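Local coordinates for PrgZ (Enterococcus faecalis, PDB 4FAJ), which serves as a membrane-anchored extracellular pheromone receptor that binds peptide and probably works in peptide uptake, at residues 101-113 against 120-132. Sequence-based numbering, arbitrary orientation.
Sequences NQPQPAIAAGQPK and TYTIVIRDGAKWS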
loop_
_atom_site.group_PDB
_atom_site.type_symbol
_atom_site.label_atom_id
_atom_site.label_comp_id
_atom_site.label_asym_id
_atom_site.label_seq_id
_atom_site.Cartn_x
_atom_site.Cartn_y
_atom_site.Cartn_z
ATOM N N ASN A 101 -0.054 -0.458 16.253
ATOM C CA ASN A 101 -0.721 -0.929 15.038
ATOM C C ASN A 101 -1.955 -1.805 15.286
ATOM O O ASN A 101 -2.302 -2.651 14.458
ATOM C CB ASN A 101 0.277 -1.630 14.105
ATOM C CG ASN A 101 1.439 -0.730 13.721
ATOM O OD1 ASN A 101 1.303 0.496 13.678
ATOM N ND2 ASN A 101 2.588 -1.336 13.426
ATOM N N GLN A 102 -2.634 -1.567 16.407
ATOM C CA GLN A 102 -3.851 -2.306 16.752
ATOM C C GLN A 102 -5.083 -1.415 16.572
ATOM O O GLN A 102 -5.068 -0.246 16.980
ATOM C CB GLN A 102 -3.788 -2.792 18.198
ATOM C CG GLN A 102 -2.535 -3.574 18.538
ATOM C CD GLN A 102 -2.619 -5.050 18.183
ATOM O OE1 GLN A 102 -3.307 -5.447 17.242
ATOM N NE2 GLN A 102 -1.916 -5.873 18.950
ATOM N N PRO A 103 -6.155 -1.961 15.957
ATOM C CA PRO A 103 -7.350 -1.146 15.730
ATOM C C PRO A 103 -8.016 -0.750 17.046
ATOM O O PRO A 103 -8.233 -1.601 17.913
ATOM C CB PRO A 103 -8.255 -2.047 14.875
ATOM C CG PRO A 103 -7.769 -3.442 15.088
ATOM C CD PRO A 103 -6.308 -3.344 15.482
ATOM N N GLN A 104 -8.273 0.547 17.203
ATOM C CA GLN A 104 -8.980 1.087 18.362
ATOM C C GLN A 104 -10.207 1.866 17.869
ATOM O O GLN A 104 -10.193 2.383 16.742
ATOM C CB GLN A 104 -8.053 2.005 19.174
ATOM C CG GLN A 104 -6.841 1.310 19.777
ATOM C CD GLN A 104 -7.215 0.214 20.769
ATOM O OE1 GLN A 104 -8.270 0.265 21.406
ATOM N NE2 GLN A 104 -6.356 -0.784 20.894
ATOM N N PRO A 105 -11.279 1.938 18.690
ATOM C CA PRO A 105 -12.530 2.607 18.286
ATOM C C PRO A 105 -12.351 4.071 17.859
ATOM O O PRO A 105 -11.756 4.865 18.592
ATOM C CB PRO A 105 -13.396 2.517 19.552
ATOM C CG PRO A 105 -12.959 1.266 20.201
ATOM C CD PRO A 105 -11.462 1.174 19.940
ATOM N N ALA A 106 -12.815 4.394 16.656
ATOM C CA ALA A 106 -12.728 5.753 16.113
ATOM C C ALA A 106 -14.168 6.249 15.933
ATOM O O ALA A 106 -14.738 6.791 16.873
ATOM C CB ALA A 106 -11.932 5.770 14.813
ATOM N N ILE A 107 -14.783 6.010 14.776
ATOM C CA ILE A 107 -16.222 6.278 14.619
ATOM C C ILE A 107 -17.062 5.271 15.422
ATOM O O ILE A 107 -18.112 5.621 15.948
ATOM C CB ILE A 107 -16.653 6.289 13.129
ATOM C CG1 ILE A 107 -16.029 7.496 12.418
ATOM C CG2 ILE A 107 -18.189 6.344 12.978
ATOM C CD1 ILE A 107 -16.146 7.449 10.919
ATOM N N ALA A 108 -16.604 4.019 15.485
ATOM C CA ALA A 108 -17.217 3.004 16.335
ATOM C C ALA A 108 -17.052 3.374 17.817
ATOM O O ALA A 108 -16.005 3.883 18.223
ATOM C CB ALA A 108 -16.595 1.626 16.055
ATOM N N ALA A 109 -18.079 3.102 18.622
ATOM C CA ALA A 109 -18.034 3.403 20.053
ATOM C C ALA A 109 -17.293 2.353 20.874
ATOM O O ALA A 109 -17.006 2.566 22.053
ATOM C CB ALA A 109 -19.446 3.599 20.607
ATOM N N GLY A 110 -17.002 1.214 20.261
ATOM C CA GLY A 110 -16.320 0.126 20.947
ATOM C C GLY A 110 -15.875 -0.908 19.938
ATOM O O GLY A 110 -16.190 -0.802 18.761
ATOM N N GLN A 111 -15.127 -1.905 20.399
ATOM C CA GLN A 111 -14.772 -3.063 19.576
ATOM C C GLN A 111 -16.043 -3.805 19.139
ATOM O O GLN A 111 -17.089 -3.682 19.787
ATOM C CB GLN A 111 -13.869 -4.017 20.370
ATOM C CG GLN A 111 -12.487 -3.461 20.704
ATOM C CD GLN A 111 -11.617 -3.257 19.478
ATOM O OE1 GLN A 111 -11.861 -3.846 18.425
ATOM N NE2 GLN A 111 -10.590 -2.429 19.613
ATOM N N PRO A 112 -15.961 -4.600 18.058
ATOM C CA PRO A 112 -17.157 -5.323 17.654
ATOM C C PRO A 112 -17.604 -6.361 18.683
ATOM O O PRO A 112 -16.770 -6.953 19.382
ATOM C CB PRO A 112 -16.731 -6.013 16.342
ATOM C CG PRO A 112 -15.571 -5.245 15.871
ATOM C CD PRO A 112 -14.854 -4.832 17.122
ATOM N N LYS A 113 -18.915 -6.544 18.777
ATOM C CA LYS A 113 -19.493 -7.642 19.524
ATOM C C LYS A 113 -19.648 -8.782 18.532
ATOM O O LYS A 113 -20.376 -8.655 17.540
ATOM C CB LYS A 113 -20.847 -7.236 20.113
ATOM C CG LYS A 113 -21.582 -8.317 20.913
ATOM C CD LYS A 113 -20.674 -9.113 21.847
ATOM C CE LYS A 113 -20.000 -8.228 22.894
ATOM N NZ LYS A 113 -20.955 -7.686 23.879
ATOM N N THR A 120 -20.673 -13.214 13.019
ATOM C CA THR A 120 -21.480 -11.985 13.017
ATOM C C THR A 120 -20.831 -10.909 13.883
ATOM O O THR A 120 -20.531 -11.152 15.051
ATOM C CB THR A 120 -22.921 -12.258 13.499
ATOM O OG1 THR A 120 -23.514 -13.269 12.668
ATOM C CG2 THR A 120 -23.777 -10.990 13.447
ATOM N N TYR A 121 -20.610 -9.735 13.293
ATOM C CA TYR A 121 -20.027 -8.581 13.972
ATOM C C TYR A 121 -21.090 -7.496 14.111
ATOM O O TYR A 121 -21.674 -7.077 13.110
ATOM C CB TYR A 121 -18.860 -8.012 13.162
ATOM C CG TYR A 121 -17.570 -8.795 13.276
ATOM C CD1 TYR A 121 -17.512 -10.145 12.925
ATOM C CD2 TYR A 121 -16.404 -8.187 13.724
ATOM C CE1 TYR A 121 -16.330 -10.870 13.024
ATOM C CE2 TYR A 121 -15.216 -8.906 13.828
ATOM C CZ TYR A 121 -15.187 -10.244 13.477
ATOM O OH TYR A 121 -14.007 -10.951 13.576
ATOM N N THR A 122 -21.332 -7.047 15.338
ATOM C CA THR A 122 -22.252 -5.945 15.604
ATOM C C THR A 122 -21.474 -4.766 16.163
ATOM O O THR A 122 -20.711 -4.916 17.117
ATOM C CB THR A 122 -23.379 -6.355 16.581
ATOM O OG1 THR A 122 -24.135 -7.421 15.992
ATOM C CG2 THR A 122 -24.319 -5.176 16.872
ATOM N N ILE A 123 -21.661 -3.602 15.547
ATOM C CA ILE A 123 -20.861 -2.412 15.847
ATOM C C ILE A 123 -21.785 -1.211 16.007
ATOM O O ILE A 123 -22.725 -1.034 15.222
ATOM C CB ILE A 123 -19.853 -2.127 14.717
ATOM C CG1 ILE A 123 -18.896 -3.316 14.551
ATOM C CG2 ILE A 123 -19.102 -0.813 14.973
ATOM C CD1 ILE A 123 -18.173 -3.357 13.228
ATOM N N VAL A 124 -21.526 -0.388 17.014
ATOM C CA VAL A 124 -22.342 0.802 17.253
ATOM C C VAL A 124 -21.518 2.048 16.922
ATOM O O VAL A 124 -20.393 2.193 17.396
ATOM C CB VAL A 124 -22.862 0.859 18.711
ATOM C CG1 VAL A 124 -23.567 2.186 18.980
ATOM C CG2 VAL A 124 -23.816 -0.304 18.990
ATOM N N ILE A 125 -22.090 2.941 16.114
ATOM C CA ILE A 125 -21.452 4.218 15.767
ATOM C C ILE A 125 -21.648 5.204 16.914
ATOM O O ILE A 125 -22.761 5.340 17.426
ATOM C CB ILE A 125 -22.051 4.806 14.470
ATOM C CG1 ILE A 125 -21.613 3.977 13.255
ATOM C CG2 ILE A 125 -21.661 6.274 14.308
ATOM C CD1 ILE A 125 -22.596 4.026 12.117
ATOM N N ARG A 126 -20.575 5.886 17.335
ATOM C CA ARG A 126 -20.687 6.796 18.474
ATOM C C ARG A 126 -21.626 7.978 18.216
ATOM O O ARG A 126 -21.800 8.428 17.072
ATOM C CB ARG A 126 -19.321 7.318 18.945
ATOM C CG ARG A 126 -18.653 8.353 18.044
ATOM C CD ARG A 126 -17.298 8.830 18.640
ATOM N NE ARG A 126 -16.365 7.714 18.831
ATOM C CZ ARG A 126 -15.834 7.310 19.994
ATOM N NH1 ARG A 126 -16.095 7.936 21.138
ATOM N NH2 ARG A 126 -15.007 6.265 20.005
ATOM N N ASP A 127 -22.217 8.460 19.305
ATOM C CA ASP A 127 -23.008 9.672 19.293
ATOM C C ASP A 127 -22.060 10.816 18.953
ATOM O O ASP A 127 -20.971 10.940 19.542
ATOM C CB ASP A 127 -23.629 9.932 20.666
ATOM C CG ASP A 127 -24.680 8.891 21.066
ATOM O OD1 ASP A 127 -25.163 8.132 20.201
ATOM O OD2 ASP A 127 -25.048 8.859 22.264
ATOM N N GLY A 128 -22.446 11.629 17.984
ATOM C CA GLY A 128 -21.691 12.832 17.680
ATOM C C GLY A 128 -20.645 12.677 16.600
ATOM O O GLY A 128 -19.934 13.632 16.306
ATOM N N ALA A 129 -20.537 11.483 16.016
ATOM C CA ALA A 129 -19.700 11.287 14.828
ATOM C C ALA A 129 -20.345 12.060 13.676
ATOM O O ALA A 129 -21.522 11.847 13.375
ATOM C CB ALA A 129 -19.587 9.819 14.497
ATOM N N LYS A 130 -19.596 12.993 13.078
ATOM C CA LYS A 130 -20.146 13.928 12.077
ATOM C C LYS A 130 -19.300 14.092 10.804
ATOM O O LYS A 130 -18.058 14.019 10.841
ATOM C CB LYS A 130 -20.328 15.324 12.690
ATOM C CG LYS A 130 -21.418 15.431 13.734
ATOM C CD LYS A 130 -21.391 16.786 14.427
ATOM C CE LYS A 130 -22.467 16.866 15.503
ATOM N NZ LYS A 130 -22.479 18.189 16.208
ATOM N N TRP A 131 -19.995 14.337 9.693
ATOM C CA TRP A 131 -19.387 14.839 8.456
ATOM C C TRP A 131 -18.942 16.283 8.655
ATOM O O TRP A 131 -19.419 16.969 9.563
ATOM C CB TRP A 131 -20.400 14.755 7.302
ATOM C CG TRP A 131 -20.762 13.331 7.005
ATOM C CD1 TRP A 131 -21.935 12.691 7.306
ATOM C CD2 TRP A 131 -19.919 12.358 6.395
ATOM N NE1 TRP A 131 -21.874 11.377 6.907
ATOM C CE2 TRP A 131 -20.643 11.144 6.348
ATOM C CE3 TRP A 131 -18.626 12.392 5.878
ATOM C CZ2 TRP A 131 -20.111 9.979 5.796
ATOM C CZ3 TRP A 131 -18.096 11.236 5.334
ATOM C CH2 TRP A 131 -18.839 10.043 5.291
ATOM N N SER A 132 -18.034 16.750 7.804
ATOM C CA SER A 132 -17.530 18.125 7.889
ATOM C C SER A 132 -18.619 19.203 7.775
ATOM O O SER A 132 -18.415 20.332 8.227
ATOM C CB SER A 132 -16.464 18.377 6.820
ATOM O OG SER A 132 -17.027 18.356 5.521
HETATM O O HOH W 1 -19.603 -0.906 19.064
HETATM O O HOH W 2 -19.592 -3.430 19.220
HETATM O O HOH W 3 -22.776 -9.707 17.068
#
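Arg126 reaches back over the loop 106-109 and binds the carbonyls of Ala106, Ile107 and Ala108. Its NE donates to Ala106 O at 2.7 Å; NE comes almost head-on to that carbonyl, and the oxygen lies 22° out of the guanidinium plane. NH2 adds two weak bonds, to Ala106 O and to Ala108 O, while the CA of Ala109 lies over one face of the group. With CG tucked between the backbone N and the carbonyl carbon (chi1 73°) and a bend at chi3, the chain curls round Ile107 O, which in turn accepts from Arg126 N at 2.8 Å in an almost straight bond. Trp262 makes a cation-pi contact with the guanidinium; the Arg126 side chain lies about 8 Å from a bound zinc ion.

Beside this, Ile107 and Ile125 lie side by side, touching through their CG2 methyls at 3.7 Å, and Ala129 CB closes on the same Ile107 methyl. Ala109 N to Val124 O, 2.8 Å, completes the bridge around Ala108 and Ile125. Two residues of register are lost before the chain pairs again as a beta hairpin, 113-115 with 120-124, at the edge of a four-stranded antiparallel sheet in this solute-binding protein. Lys113 N donates to Thr122 O and Thr122 N to Lys113 O, each at 2.9 Å, making an antiparallel hydrogen-bonded pair. Between the two ladders, water 2 donates to both Gln111 O and Thr122 O.

Pro112 sets its CB 3.4 Å from Tyr121 CD2, meeting the ring obliquely, and runs alongside Ile123, with CB 3.9 Å from CG1. Phe202 packs edge-to-face with Tyr121, and Tyr95 touches both Pro112 and Ile123.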